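Local coordinates for protein organophosphorus hydrolase (Pseudomonas pseudoalcaligenes, PDB 4LE6) that probably hydrolyses organophosphate triesters as a zinc-dependent aryldialkylphosphatase of the metallo-beta-lactamase superfamily, at residues A[161-166]-A[231-236]; A[132-137]-A[213-218]; A[57-62]-A[68-73]; A[83-88]-A[249-254]; A[48-53]-A[123-128]. All coordinates share one frame; numbering follows the deposited sequence.

How the interactions relate
Four of the five contacts form two pairs on opposite sides of the chain's centre. Interactions 1 and 2 adjoin, with centres about 7 Å apart, and both join the 134-136 and 161-163 end of one sheet to elements of the other. Interaction 2 is apolar and buried, whereas interaction 1 is only partly buried and admits water and a diol. Interactions 3 and 4 touch where L70 packs on V254 and where L57 O is probably hydrogen-bonded to V85 N. The first is a leucine contact; the second, nearer the zinc site, mixes polar and apolar groups. Interaction 5 is buried where a helix ends on strand 45-57, beside strand 85-95 of interaction 4; both have residues meeting the second subunit.

Interaction 1: A[161-166]-A[231-236]; sequences TVEVPQ and TSYLFK. With EDO (1,2-ethanediol), chain H.
P165 and T231 mark the closest approach of the two backbones, their CA atoms 6.6 Å apart, just after strand 161-163 has given way to loop and where strand 231-237 begins. The segments share no backbone hydrogen bond: each pairs with other partners, E163 with V135 and L137, T231 with T138. Side chains therefore make the contact. P165 lays its CB 3.5 Å from T231 OG1, a hydroxyl that is hydrogen-bonded to G229 O and also receives a weak bond from O1 of an ethanediol, itself bonded to H230 O. In the metallo-beta-lactamase sandwich, strand 161-163 is the outermost strand of one sheet and 231-237 belongs to the other, and here the two sheets meet near the metal centre, with the P165 side chain about 5 Å from that of the zinc ligand H139. Deeper in, the Y233 ring carries T231 CG2 over one face, 3.9 Å above its plane and offset toward the rim, while its OH reaches to 4.0 Å from E163 CG. That hydroxyl is bonded to L137 O, and a water donates to it over 2.9 Å. In the conformer described, E163 bends at chi2 and its OE1 takes the same water's other proton; a second conformer was modelled, which leaves this half of the bridge doubtful.

Interaction 2: A[132-137]-A[213-218]; sequences VDTVLL and ELLPGV
Leucine methyls dominate this buried apolar contact, in which L136 and T134 of the inner strand 134-136 receive L214, L215 and V218, from the bulged turn that opens strand 218-222. No hydrogen bond crosses between the segments, and the backbones stand well apart: T134 CA and L215 CA are separated by 9.6 Å, a gap that the side chains span. L136 does most, dividing its two methyls between partners. Its CD2 meets L214 CD2 tip to tip at 3.6 Å, while CD1 lies 4.1 Å from V218 CG1, the two side chains crossing obliquely. Two residues before L136, T134 meets L215 tip to tip, L215 CD1 lying 3.8 Å from T134 OG1 and a little farther from CG2. The threonine hydroxyl is not left to the methyl, since it donates to D133 OD1 over 2.7 Å, approaching on the anti side and 31° out of the carboxylate plane. N99 ND2 and L100 N hold the same carboxylate. Y233 and F235 extend the packing around L136. On the turn side, L215 O accepts V218 N (2.9 Å) and E213 N from opposite faces of its carbonyl plane. L215 to V218 forms a type II beta turn with G217 at positive phi, and L214 and L215, both facing V218 and weakly bonded to its O, fit a classic beta bulge.

Interaction 3: A[57-62]-A[68-73]; sequences LPASLL and KDLQSL
L70 projects from helix 67-76 over the short 3-10 segment 59-61, overlapping A59 with one methyl and L62 with the other, and buries more surface than any other residue here. Its torsions, chi1 -178° and chi2 50°, set CD2 on the alanine and CD1 on the other leucine. CD2 settles 3.6 Å from A59 O and 4.2 Å from A59 CB. CD1 meets L62 CD1 at 3.9 Å, the two leucine side chains crossing at about a right angle, so that the contact is made by single methyl groups and not along their lengths. The backbone of 57-62 presents both partners on the same turn: L61 N bonds to P58 O and L62 N to A59 O at 3.0 Å, a tight coil that brings A59 and L62 round to face the helix while S60 and L61 point their CB atoms elsewhere. Since only a few residues separate the segments, the contact closes a compact corner between strand 45-57 and the helix. V254 of helix 252-255 also packs on L70, and N251 touches L62, linking this corner to the 249-254 segment, whose L250 lies near the zinc. A59 O, the one polar atom under a methyl, already has L62 N as donor, and no hydrogen bond joins the segments; cohesion across them therefore rests on shape and the burial of hydrocarbon.

Interaction 4: A[83-88]-A[249-254]; sequences KGVQTA and LLNHAV
The segment after the zinc ligand D247, on its way into the short, weakly bonded helix 252-255, meets strand 85-95 where N251 lies against V85 and the L250 carbonyl faces T87. N251 ND2 sits 3.9 Å from V85 CG1 and 4.2 Å from CG2, its side chain crossing that of the valine at about a right angle; the amide thus packs on both methyls without bonding to them. Next along, T87 turns CG2 toward L250 O at 4.0 Å, and its hydroxyl shares a water with that carbonyl. The water lies 2.6 Å from T87 OG1 and donates to L250 O over 2.6 Å, bridging strand and loop. N251 occupies the N-cap of the helix: OD1 accepts A253 N at 2.9 Å, in the carbonyl plane with a C=O...N angle of 155°, although the N-H itself points less directly, at 135°. The bond helps fix the rotation of the amide, whose other end is the ND2 resting on V85. Q255 OE1 receives the backbone N-H of both L250 and N251. Zinc is close by, since the L250 side chain lies about 5 Å from a metal ion and about 4 Å from the ligands D247 and H294, and A88 O is hydrogen-bonded to H294 ND1. Q86, on the same strand, bonds to S318 and R321 of the second subunit.

Interaction 5: A[48-53]-A[123-128]; sequences TALYDG and KASGYQ
T48 and S125 bury nearly equal areas and carry most of this contact, with Y127 completing it at the side. T48 CG2 rests on S125, 3.7 Å from CB and 3.8 Å from OG, a methyl set against the whole of a short side chain. The threonine keeps OG1 beside its own backbone N (chi1 -61°), which swings the methyl onto the serine and turns OG1 toward Y127. There OG1 lies at the edge of the tyrosine ring, near its plane and 4.2 Å from CE2, while its hydrogen-bonding partner is R39 NH2. The other terminal nitrogen of the same arginine, NH1, is bonded to S125 O, so one guanidinium ties the strand residue to the end of the helix. S125 OG stands between its backbone N and carbonyl carbon (chi1 85°) and is bonded back to L122 O within the preceding helical turn; L50 CD2 approaches it at 4.4 Å. The chain can swing past the strand at this point because G126, with phi 103°, ends the helix in a Schellman motif and its N bonds to K123 O at 3.0 Å. Y127 then folds back toward strand 45-57, its OH bonded to E46 OE2 and N95 ND2 and weakly to Q30 N of the second subunit. Strand 45-57 is flanked in its sheet by strands 37-42 and 85-95; Y37 of the former touches T48, L50 and S125, L93 of the latter touches Y127, and helix 118-124 packs through L122 on both L50 and Y127.

Interaction 1: A[161-166]-A[231-236]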
# COMPACT_ATOMS: atom_id res chain seq x y z
N THR A 161 -30.75 -3.94 -0.68
CA THR A 161 -31.13 -5.33 -0.90
C THR A 161 -29.91 -6.17 -0.53
O THR A 161 -28.82 -5.91 -1.02
CB THR A 161 -31.50 -5.55 -2.35
OG1 THR A 161 -32.65 -4.74 -2.65
CG2 THR A 161 -31.83 -7.03 -2.62
N VAL A 162 -30.09 -7.13 0.36
CA VAL A 162 -28.96 -7.95 0.83
C VAL A 162 -28.97 -9.32 0.16
O VAL A 162 -29.92 -10.08 0.29
CB VAL A 162 -28.99 -8.12 2.36
CG1 VAL A 162 -27.78 -8.94 2.84
CG2 VAL A 162 -29.02 -6.75 3.04
N GLU A 163 -27.89 -9.65 -0.53
CA GLU A 163 -27.77 -10.92 -1.25
C GLU A 163 -26.97 -11.91 -0.41
O GLU A 163 -25.78 -11.71 -0.19
CB GLU A 163 -27.08 -10.69 -2.59
CG GLU A 163 -26.57 -11.96 -3.30
CD GLU A 163 -27.67 -12.76 -3.97
OE1 GLU A 163 -27.33 -13.79 -4.59
OE2 GLU A 163 -28.85 -12.37 -3.89
N VAL A 164 -27.64 -12.97 0.04
CA VAL A 164 -27.02 -14.00 0.86
C VAL A 164 -26.75 -15.21 -0.02
O VAL A 164 -27.64 -15.68 -0.71
CB VAL A 164 -27.95 -14.39 2.02
CG1 VAL A 164 -27.47 -15.66 2.72
CG2 VAL A 164 -28.07 -13.23 3.01
N PRO A 165 -25.52 -15.73 0.01
CA PRO A 165 -25.26 -16.90 -0.84
C PRO A 165 -26.03 -18.13 -0.37
O PRO A 165 -26.28 -18.27 0.83
CB PRO A 165 -23.75 -17.12 -0.71
CG PRO A 165 -23.36 -16.44 0.58
CD PRO A 165 -24.34 -15.33 0.80
N GLN A 166 -26.41 -18.99 -1.31
CA GLN A 166 -27.09 -20.25 -1.02
C GLN A 166 -26.08 -21.37 -0.80
O GLN A 166 -25.29 -21.68 -1.70
CB GLN A 166 -28.03 -20.61 -2.16
CG GLN A 166 -29.19 -19.65 -2.31
CD GLN A 166 -30.12 -19.70 -1.12
OE1 GLN A 166 -30.27 -18.72 -0.38
NE2 GLN A 166 -30.76 -20.85 -0.92
N THR A 231 -18.95 -17.44 -1.90
CA THR A 231 -19.14 -16.88 -3.25
C THR A 231 -18.27 -15.66 -3.50
O THR A 231 -18.12 -14.81 -2.62
CB THR A 231 -20.61 -16.47 -3.47
OG1 THR A 231 -21.46 -17.59 -3.25
CG2 THR A 231 -20.85 -15.95 -4.91
N SER A 232 -17.68 -15.58 -4.70
CA SER A 232 -16.91 -14.43 -5.14
C SER A 232 -17.75 -13.62 -6.12
O SER A 232 -18.66 -14.17 -6.74
CB SER A 232 -15.61 -14.89 -5.81
OG SER A 232 -14.86 -15.71 -4.92
N TYR A 233 -17.47 -12.33 -6.28
CA TYR A 233 -18.26 -11.49 -7.18
C TYR A 233 -17.39 -10.83 -8.24
O TYR A 233 -16.39 -10.20 -7.92
CB TYR A 233 -19.05 -10.45 -6.38
CG TYR A 233 -20.04 -11.08 -5.41
CD1 TYR A 233 -21.26 -11.60 -5.85
CD2 TYR A 233 -19.74 -11.18 -4.06
CE1 TYR A 233 -22.15 -12.18 -4.97
CE2 TYR A 233 -20.62 -11.75 -3.18
CZ TYR A 233 -21.83 -12.25 -3.63
OH TYR A 233 -22.70 -12.82 -2.73
N LEU A 234 -17.82 -10.94 -9.49
CA LEU A 234 -17.08 -10.38 -10.61
C LEU A 234 -17.76 -9.11 -11.12
O LEU A 234 -18.97 -9.10 -11.38
CB LEU A 234 -16.97 -11.42 -11.72
CG LEU A 234 -16.18 -11.04 -12.97
CD1 LEU A 234 -14.71 -10.85 -12.65
CD2 LEU A 234 -16.40 -12.13 -14.02
N PHE A 235 -16.96 -8.05 -11.22
CA PHE A 235 -17.36 -6.75 -11.75
C PHE A 235 -16.58 -6.51 -13.04
O PHE A 235 -15.35 -6.69 -13.07
CB PHE A 235 -17.05 -5.64 -10.74
CG PHE A 235 -17.92 -5.70 -9.52
CD1 PHE A 235 -17.66 -6.60 -8.51
CD2 PHE A 235 -19.02 -4.88 -9.41
CE1 PHE A 235 -18.49 -6.67 -7.41
CE2 PHE A 235 -19.84 -4.95 -8.33
CZ PHE A 235 -19.59 -5.85 -7.33
N LYS A 236 -17.29 -6.14 -14.10
CA LYS A 236 -16.69 -5.88 -15.41
C LYS A 236 -17.16 -4.54 -15.95
O LYS A 236 -18.36 -4.27 -15.98
CB LYS A 236 -17.12 -6.93 -16.42
CG LYS A 236 -16.69 -8.35 -16.12
CD LYS A 236 -17.01 -9.24 -17.33
CE LYS A 236 -17.58 -10.59 -16.93
NZ LYS A 236 -18.16 -11.34 -18.10
C1 EDO H . -22.17 -20.34 -4.45
O1 EDO H . -22.12 -19.46 -5.57
C2 EDO H . -20.84 -21.06 -4.24
O2 EDO H . -20.74 -21.47 -2.89
O HOH W 1 -24.79 -14.52 -3.71

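Interaction 2: A[132-137]-A[213-218]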
# COMPACT_ATOMS: atom_id res chain seq x y z
N VAL A 132 -26.41 3.03 -0.07
CA VAL A 132 -26.08 1.70 -0.56
C VAL A 132 -27.39 0.99 -0.91
O VAL A 132 -28.24 0.82 -0.04
CB VAL A 132 -25.29 0.93 0.50
CG1 VAL A 132 -25.08 -0.53 0.06
CG2 VAL A 132 -23.96 1.61 0.75
N ASP A 133 -27.56 0.62 -2.18
CA ASP A 133 -28.80 -0.02 -2.63
C ASP A 133 -28.68 -1.55 -2.70
O ASP A 133 -29.68 -2.26 -2.75
CB ASP A 133 -29.25 0.53 -4.00
CG ASP A 133 -28.30 0.14 -5.13
OD1 ASP A 133 -28.32 -1.02 -5.57
OD2 ASP A 133 -27.53 1.01 -5.58
N THR A 134 -27.46 -2.06 -2.66
CA THR A 134 -27.22 -3.49 -2.66
C THR A 134 -26.04 -3.84 -1.76
O THR A 134 -25.02 -3.14 -1.79
CB THR A 134 -26.86 -4.01 -4.06
OG1 THR A 134 -27.83 -3.59 -5.02
CG2 THR A 134 -26.79 -5.53 -4.07
N VAL A 135 -26.20 -4.89 -0.96
CA VAL A 135 -25.09 -5.47 -0.21
C VAL A 135 -24.92 -6.92 -0.66
O VAL A 135 -25.89 -7.68 -0.62
CB VAL A 135 -25.32 -5.42 1.31
CG1 VAL A 135 -24.19 -6.13 2.06
CG2 VAL A 135 -25.44 -3.98 1.80
N LEU A 136 -23.72 -7.30 -1.11
CA LEU A 136 -23.43 -8.68 -1.49
C LEU A 136 -22.51 -9.28 -0.44
O LEU A 136 -21.46 -8.71 -0.14
CB LEU A 136 -22.72 -8.75 -2.85
CG LEU A 136 -23.33 -7.92 -3.98
CD1 LEU A 136 -22.41 -7.92 -5.19
CD2 LEU A 136 -24.70 -8.46 -4.34
N LEU A 137 -22.88 -10.42 0.13
CA LEU A 137 -22.02 -11.07 1.11
C LEU A 137 -21.28 -12.22 0.44
O LEU A 137 -21.93 -13.07 -0.19
CB LEU A 137 -22.86 -11.63 2.25
CG LEU A 137 -23.58 -10.61 3.13
CD1 LEU A 137 -24.37 -11.35 4.19
CD2 LEU A 137 -22.58 -9.65 3.75
N GLU A 213 -25.58 -9.91 -14.81
CA GLU A 213 -26.46 -11.05 -14.53
C GLU A 213 -27.24 -10.79 -13.25
O GLU A 213 -28.46 -10.66 -13.29
CB GLU A 213 -25.68 -12.35 -14.42
CG GLU A 213 -26.31 -13.48 -15.21
CD GLU A 213 -25.65 -14.82 -14.94
OE1 GLU A 213 -24.71 -14.85 -14.12
OE2 GLU A 213 -26.07 -15.83 -15.56
N LEU A 214 -26.54 -10.72 -12.13
CA LEU A 214 -27.17 -10.29 -10.88
C LEU A 214 -27.57 -8.82 -10.97
O LEU A 214 -28.68 -8.44 -10.59
CB LEU A 214 -26.20 -10.49 -9.73
CG LEU A 214 -26.67 -10.06 -8.35
CD1 LEU A 214 -27.84 -10.92 -7.88
CD2 LEU A 214 -25.50 -10.14 -7.41
N LEU A 215 -26.63 -8.01 -11.44
CA LEU A 215 -26.85 -6.59 -11.70
C LEU A 215 -26.03 -6.25 -12.94
O LEU A 215 -25.18 -7.04 -13.34
CB LEU A 215 -26.37 -5.74 -10.54
CG LEU A 215 -27.15 -5.83 -9.24
CD1 LEU A 215 -26.35 -5.09 -8.20
CD2 LEU A 215 -28.57 -5.24 -9.39
N PRO A 216 -26.29 -5.09 -13.55
CA PRO A 216 -25.45 -4.73 -14.71
C PRO A 216 -23.97 -4.71 -14.32
O PRO A 216 -23.61 -4.02 -13.38
CB PRO A 216 -25.95 -3.33 -15.08
CG PRO A 216 -27.38 -3.29 -14.57
CD PRO A 216 -27.35 -4.10 -13.30
N GLY A 217 -23.15 -5.51 -15.00
CA GLY A 217 -21.72 -5.53 -14.78
C GLY A 217 -21.30 -6.43 -13.64
O GLY A 217 -20.11 -6.59 -13.36
N VAL A 218 -22.27 -7.05 -12.98
CA VAL A 218 -22.00 -7.83 -11.77
C VAL A 218 -22.51 -9.25 -11.91
O VAL A 218 -23.67 -9.48 -12.24
CB VAL A 218 -22.65 -7.19 -10.54
CG1 VAL A 218 -22.13 -7.87 -9.28
CG2 VAL A 218 -22.34 -5.70 -10.50

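Interaction 3: A[57-62]-A[68-73]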
# COMPACT_ATOMS: atom_id res chain seq x y z
N LEU A 57 -4.43 -13.41 14.24
CA LEU A 57 -4.69 -14.85 14.08
C LEU A 57 -3.41 -15.66 14.34
O LEU A 57 -2.38 -15.37 13.75
CB LEU A 57 -5.21 -15.13 12.66
CG LEU A 57 -6.52 -14.45 12.27
CD1 LEU A 57 -6.88 -14.84 10.84
CD2 LEU A 57 -7.66 -14.79 13.24
N PRO A 58 -3.47 -16.67 15.23
CA PRO A 58 -2.28 -17.52 15.46
C PRO A 58 -1.86 -18.23 14.19
O PRO A 58 -2.71 -18.75 13.48
CB PRO A 58 -2.77 -18.57 16.47
CG PRO A 58 -3.93 -17.94 17.14
CD PRO A 58 -4.57 -17.02 16.14
N ALA A 59 -0.56 -18.29 13.94
CA ALA A 59 -0.05 -18.96 12.75
C ALA A 59 -0.40 -20.44 12.78
O ALA A 59 -0.43 -21.10 11.74
CB ALA A 59 1.47 -18.77 12.67
N SER A 60 -0.66 -20.98 13.97
CA SER A 60 -0.99 -22.40 14.14
C SER A 60 -2.32 -22.77 13.47
O SER A 60 -2.63 -23.95 13.30
CB SER A 60 -1.08 -22.75 15.63
OG SER A 60 -2.18 -22.08 16.23
N LEU A 61 -3.12 -21.77 13.10
CA LEU A 61 -4.36 -22.05 12.38
C LEU A 61 -4.13 -22.37 10.91
O LEU A 61 -5.06 -22.81 10.21
CB LEU A 61 -5.33 -20.86 12.50
CG LEU A 61 -5.82 -20.61 13.93
CD1 LEU A 61 -6.62 -19.32 14.01
CD2 LEU A 61 -6.64 -21.80 14.46
N LEU A 62 -2.92 -22.15 10.41
CA LEU A 62 -2.60 -22.52 9.03
C LEU A 62 -2.05 -23.92 9.08
O LEU A 62 -1.22 -24.20 9.92
CB LEU A 62 -1.58 -21.58 8.41
CG LEU A 62 -2.01 -20.12 8.26
CD1 LEU A 62 -0.80 -19.28 7.93
CD2 LEU A 62 -3.08 -19.99 7.18
N LYS A 68 8.70 -24.73 10.45
CA LYS A 68 9.91 -24.08 9.97
C LYS A 68 9.63 -23.33 8.68
O LYS A 68 9.97 -22.15 8.54
CB LYS A 68 11.01 -25.12 9.73
CG LYS A 68 12.37 -24.75 10.28
CD LYS A 68 13.46 -25.68 9.77
CE LYS A 68 13.23 -27.13 10.21
NZ LYS A 68 14.33 -28.02 9.74
N ASP A 69 9.02 -24.03 7.73
CA ASP A 69 8.72 -23.47 6.41
C ASP A 69 7.72 -22.33 6.50
O ASP A 69 7.81 -21.33 5.76
CB ASP A 69 8.18 -24.56 5.50
CG ASP A 69 9.22 -25.62 5.21
OD1 ASP A 69 10.36 -25.24 4.89
OD2 ASP A 69 8.90 -26.82 5.32
N LEU A 70 6.77 -22.48 7.41
CA LEU A 70 5.78 -21.44 7.66
C LEU A 70 6.49 -20.19 8.16
O LEU A 70 6.29 -19.08 7.62
CB LEU A 70 4.76 -21.93 8.69
CG LEU A 70 3.61 -21.01 9.05
CD1 LEU A 70 2.89 -20.46 7.82
CD2 LEU A 70 2.63 -21.77 9.94
N GLN A 71 7.35 -20.36 9.16
CA GLN A 71 8.10 -19.23 9.72
C GLN A 71 9.01 -18.58 8.69
O GLN A 71 9.16 -17.35 8.68
CB GLN A 71 8.93 -19.67 10.93
CG GLN A 71 8.09 -20.00 12.16
CD GLN A 71 7.24 -18.82 12.61
OE1 GLN A 71 7.67 -17.67 12.57
NE2 GLN A 71 6.01 -19.11 13.05
N SER A 72 9.66 -19.39 7.86
CA SER A 72 10.46 -18.86 6.76
C SER A 72 9.60 -18.01 5.82
O SER A 72 9.98 -16.89 5.46
CB SER A 72 11.13 -19.98 5.97
OG SER A 72 12.04 -20.68 6.80
N LEU A 73 8.45 -18.54 5.42
CA LEU A 73 7.55 -17.77 4.56
C LEU A 73 7.11 -16.45 5.20
O LEU A 73 7.02 -15.41 4.53
CB LEU A 73 6.33 -18.59 4.19
CG LEU A 73 6.61 -19.71 3.18
CD1 LEU A 73 5.43 -20.67 3.17
CD2 LEU A 73 6.86 -19.14 1.79

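Interaction 4: A[83-88]-A[249-254]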
# COMPACT_ATOMS: atom_id res chain seq x y z
N LYS A 83 2.91 -12.87 18.38
CA LYS A 83 1.66 -12.57 19.06
C LYS A 83 0.49 -12.77 18.10
O LYS A 83 -0.59 -12.22 18.29
CB LYS A 83 1.70 -11.14 19.61
CG LYS A 83 2.40 -11.05 20.98
CD LYS A 83 3.03 -9.68 21.21
CE LYS A 83 3.15 -9.34 22.69
NZ LYS A 83 3.31 -7.88 22.89
N GLY A 84 0.71 -13.59 17.07
CA GLY A 84 -0.29 -13.85 16.06
C GLY A 84 -0.06 -13.00 14.83
O GLY A 84 0.61 -11.97 14.91
N VAL A 85 -0.61 -13.42 13.70
CA VAL A 85 -0.48 -12.70 12.45
C VAL A 85 -1.57 -11.63 12.37
O VAL A 85 -2.76 -11.94 12.31
CB VAL A 85 -0.60 -13.65 11.25
CG1 VAL A 85 -0.61 -12.87 9.93
CG2 VAL A 85 0.53 -14.67 11.28
N GLN A 86 -1.17 -10.38 12.39
CA GLN A 86 -2.13 -9.29 12.28
C GLN A 86 -2.76 -9.34 10.90
O GLN A 86 -2.07 -9.14 9.90
CB GLN A 86 -1.45 -7.95 12.49
CG GLN A 86 -2.40 -6.76 12.32
CD GLN A 86 -1.71 -5.46 12.67
OE1 GLN A 86 -0.66 -5.46 13.30
NE2 GLN A 86 -2.27 -4.35 12.24
N THR A 87 -4.06 -9.58 10.87
CA THR A 87 -4.75 -9.84 9.63
C THR A 87 -5.81 -8.76 9.40
O THR A 87 -6.63 -8.47 10.27
CB THR A 87 -5.39 -11.22 9.65
OG1 THR A 87 -4.37 -12.22 9.83
CG2 THR A 87 -6.14 -11.50 8.36
N ALA A 88 -5.77 -8.18 8.20
CA ALA A 88 -6.70 -7.14 7.79
C ALA A 88 -8.04 -7.75 7.46
O ALA A 88 -8.11 -8.93 7.08
CB ALA A 88 -6.16 -6.44 6.55
N LEU A 249 -8.18 -16.74 0.30
CA LEU A 249 -7.05 -17.03 1.15
C LEU A 249 -6.98 -16.01 2.25
O LEU A 249 -7.55 -14.92 2.17
CB LEU A 249 -5.74 -17.14 0.38
CG LEU A 249 -5.21 -15.95 -0.41
CD1 LEU A 249 -4.29 -15.08 0.46
CD2 LEU A 249 -4.47 -16.46 -1.63
N LEU A 250 -6.30 -16.42 3.30
CA LEU A 250 -6.27 -15.71 4.56
C LEU A 250 -4.90 -15.11 4.85
O LEU A 250 -4.80 -14.19 5.65
CB LEU A 250 -6.60 -16.69 5.67
CG LEU A 250 -7.55 -16.17 6.73
CD1 LEU A 250 -8.98 -16.60 6.41
CD2 LEU A 250 -7.08 -16.70 8.07
N ASN A 251 -3.85 -15.64 4.23
CA ASN A 251 -2.48 -15.17 4.50
C ASN A 251 -1.69 -15.05 3.21
O ASN A 251 -1.31 -16.06 2.62
CB ASN A 251 -1.78 -16.11 5.47
CG ASN A 251 -0.44 -15.56 5.97
OD1 ASN A 251 0.37 -15.07 5.18
ND2 ASN A 251 -0.21 -15.64 7.27
N HIS A 252 -1.45 -13.81 2.79
CA HIS A 252 -0.82 -13.54 1.50
C HIS A 252 0.63 -14.02 1.47
O HIS A 252 1.18 -14.29 0.40
CB HIS A 252 -0.84 -12.04 1.22
CG HIS A 252 0.15 -11.28 2.05
ND1 HIS A 252 -0.09 -10.96 3.37
CD2 HIS A 252 1.39 -10.83 1.77
CE1 HIS A 252 0.96 -10.32 3.86
NE2 HIS A 252 1.87 -10.23 2.90
N ALA A 253 1.26 -14.13 2.64
CA ALA A 253 2.68 -14.48 2.69
C ALA A 253 2.89 -15.96 2.54
O ALA A 253 4.01 -16.39 2.27
CB ALA A 253 3.31 -14.01 3.99
N VAL A 254 1.83 -16.75 2.68
CA VAL A 254 1.95 -18.21 2.68
C VAL A 254 1.19 -18.85 1.53
O VAL A 254 1.72 -19.74 0.87
CB VAL A 254 1.43 -18.81 4.00
CG1 VAL A 254 1.43 -20.33 3.98
CG2 VAL A 254 2.23 -18.30 5.17
O HOH W 2 -3.45 -13.60 7.84

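Interaction 5: A[48-53]-A[123-128]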
# COMPACT_ATOMS: atom_id res chain seq x y z
N THR A 48 -14.14 1.73 -4.15
CA THR A 48 -13.63 2.26 -2.89
C THR A 48 -13.37 1.08 -1.95
O THR A 48 -14.31 0.45 -1.48
CB THR A 48 -14.61 3.23 -2.22
OG1 THR A 48 -14.84 4.36 -3.07
CG2 THR A 48 -14.02 3.76 -0.93
N ALA A 49 -12.09 0.79 -1.70
CA ALA A 49 -11.72 -0.22 -0.71
C ALA A 49 -11.94 0.38 0.66
O ALA A 49 -11.62 1.58 0.87
CB ALA A 49 -10.26 -0.62 -0.88
N LEU A 50 -12.47 -0.43 1.58
CA LEU A 50 -12.81 0.03 2.93
C LEU A 50 -12.23 -0.91 3.99
O LEU A 50 -12.47 -2.11 3.97
CB LEU A 50 -14.33 0.04 3.11
CG LEU A 50 -15.10 0.96 2.16
CD1 LEU A 50 -16.58 0.72 2.33
CD2 LEU A 50 -14.75 2.42 2.46
N TYR A 51 -11.50 -0.33 4.95
CA TYR A 51 -10.81 -1.09 5.98
C TYR A 51 -11.72 -1.27 7.18
O TYR A 51 -12.31 -0.31 7.64
CB TYR A 51 -9.57 -0.31 6.38
CG TYR A 51 -8.63 -0.94 7.36
CD1 TYR A 51 -7.97 -2.14 7.07
CD2 TYR A 51 -8.35 -0.32 8.58
CE1 TYR A 51 -7.07 -2.69 7.99
CE2 TYR A 51 -7.44 -0.87 9.48
CZ TYR A 51 -6.81 -2.05 9.18
OH TYR A 51 -5.92 -2.58 10.10
N ASP A 52 -11.84 -2.50 7.69
CA ASP A 52 -12.63 -2.74 8.91
C ASP A 52 -11.81 -2.70 10.17
O ASP A 52 -12.36 -2.56 11.26
CB ASP A 52 -13.35 -4.09 8.87
CG ASP A 52 -14.50 -4.15 9.87
OD1 ASP A 52 -15.32 -3.19 9.89
OD2 ASP A 52 -14.57 -5.10 10.66
N GLY A 53 -10.50 -2.87 10.01
CA GLY A 53 -9.60 -3.03 11.14
C GLY A 53 -8.80 -4.31 10.98
O GLY A 53 -8.62 -4.80 9.87
N LYS A 123 -18.20 6.41 5.31
CA LYS A 123 -18.53 7.82 5.47
C LYS A 123 -17.34 8.72 5.13
O LYS A 123 -17.50 9.74 4.44
CB LYS A 123 -19.04 8.08 6.88
CG LYS A 123 -20.43 7.49 7.11
CD LYS A 123 -20.83 7.48 8.57
CE LYS A 123 -22.19 6.82 8.76
NZ LYS A 123 -22.55 6.68 10.19
N ALA A 124 -16.15 8.33 5.59
CA ALA A 124 -14.95 9.13 5.33
C ALA A 124 -14.67 9.23 3.83
O ALA A 124 -14.19 10.25 3.34
CB ALA A 124 -13.74 8.52 6.05
N SER A 125 -15.02 8.18 3.10
CA SER A 125 -14.79 8.16 1.66
C SER A 125 -15.79 9.02 0.87
O SER A 125 -15.69 9.15 -0.35
CB SER A 125 -14.83 6.72 1.15
OG SER A 125 -16.15 6.30 0.88
N GLY A 126 -16.77 9.60 1.56
CA GLY A 126 -17.68 10.54 0.90
C GLY A 126 -19.06 10.00 0.55
O GLY A 126 -19.85 10.67 -0.13
N TYR A 127 -19.36 8.79 1.01
CA TYR A 127 -20.68 8.20 0.81
C TYR A 127 -21.41 8.10 2.14
O TYR A 127 -20.80 8.27 3.19
CB TYR A 127 -20.55 6.82 0.18
CG TYR A 127 -20.13 6.86 -1.26
CD1 TYR A 127 -21.01 7.29 -2.25
CD2 TYR A 127 -18.85 6.50 -1.65
CE1 TYR A 127 -20.64 7.34 -3.57
CE2 TYR A 127 -18.47 6.54 -2.97
CZ TYR A 127 -19.37 6.96 -3.92
OH TYR A 127 -19.00 7.01 -5.24
N GLN A 128 -22.70 7.81 2.09
CA GLN A 128 -23.45 7.54 3.31
C GLN A 128 -24.11 6.18 3.17
O GLN A 128 -24.43 5.76 2.05
CB GLN A 128 -24.49 8.65 3.58
CG GLN A 128 -23.86 10.00 3.99
CD GLN A 128 -23.28 10.00 5.40
OE1 GLN A 128 -23.85 9.42 6.33
NE2 GLN A 128 -22.13 10.67 5.57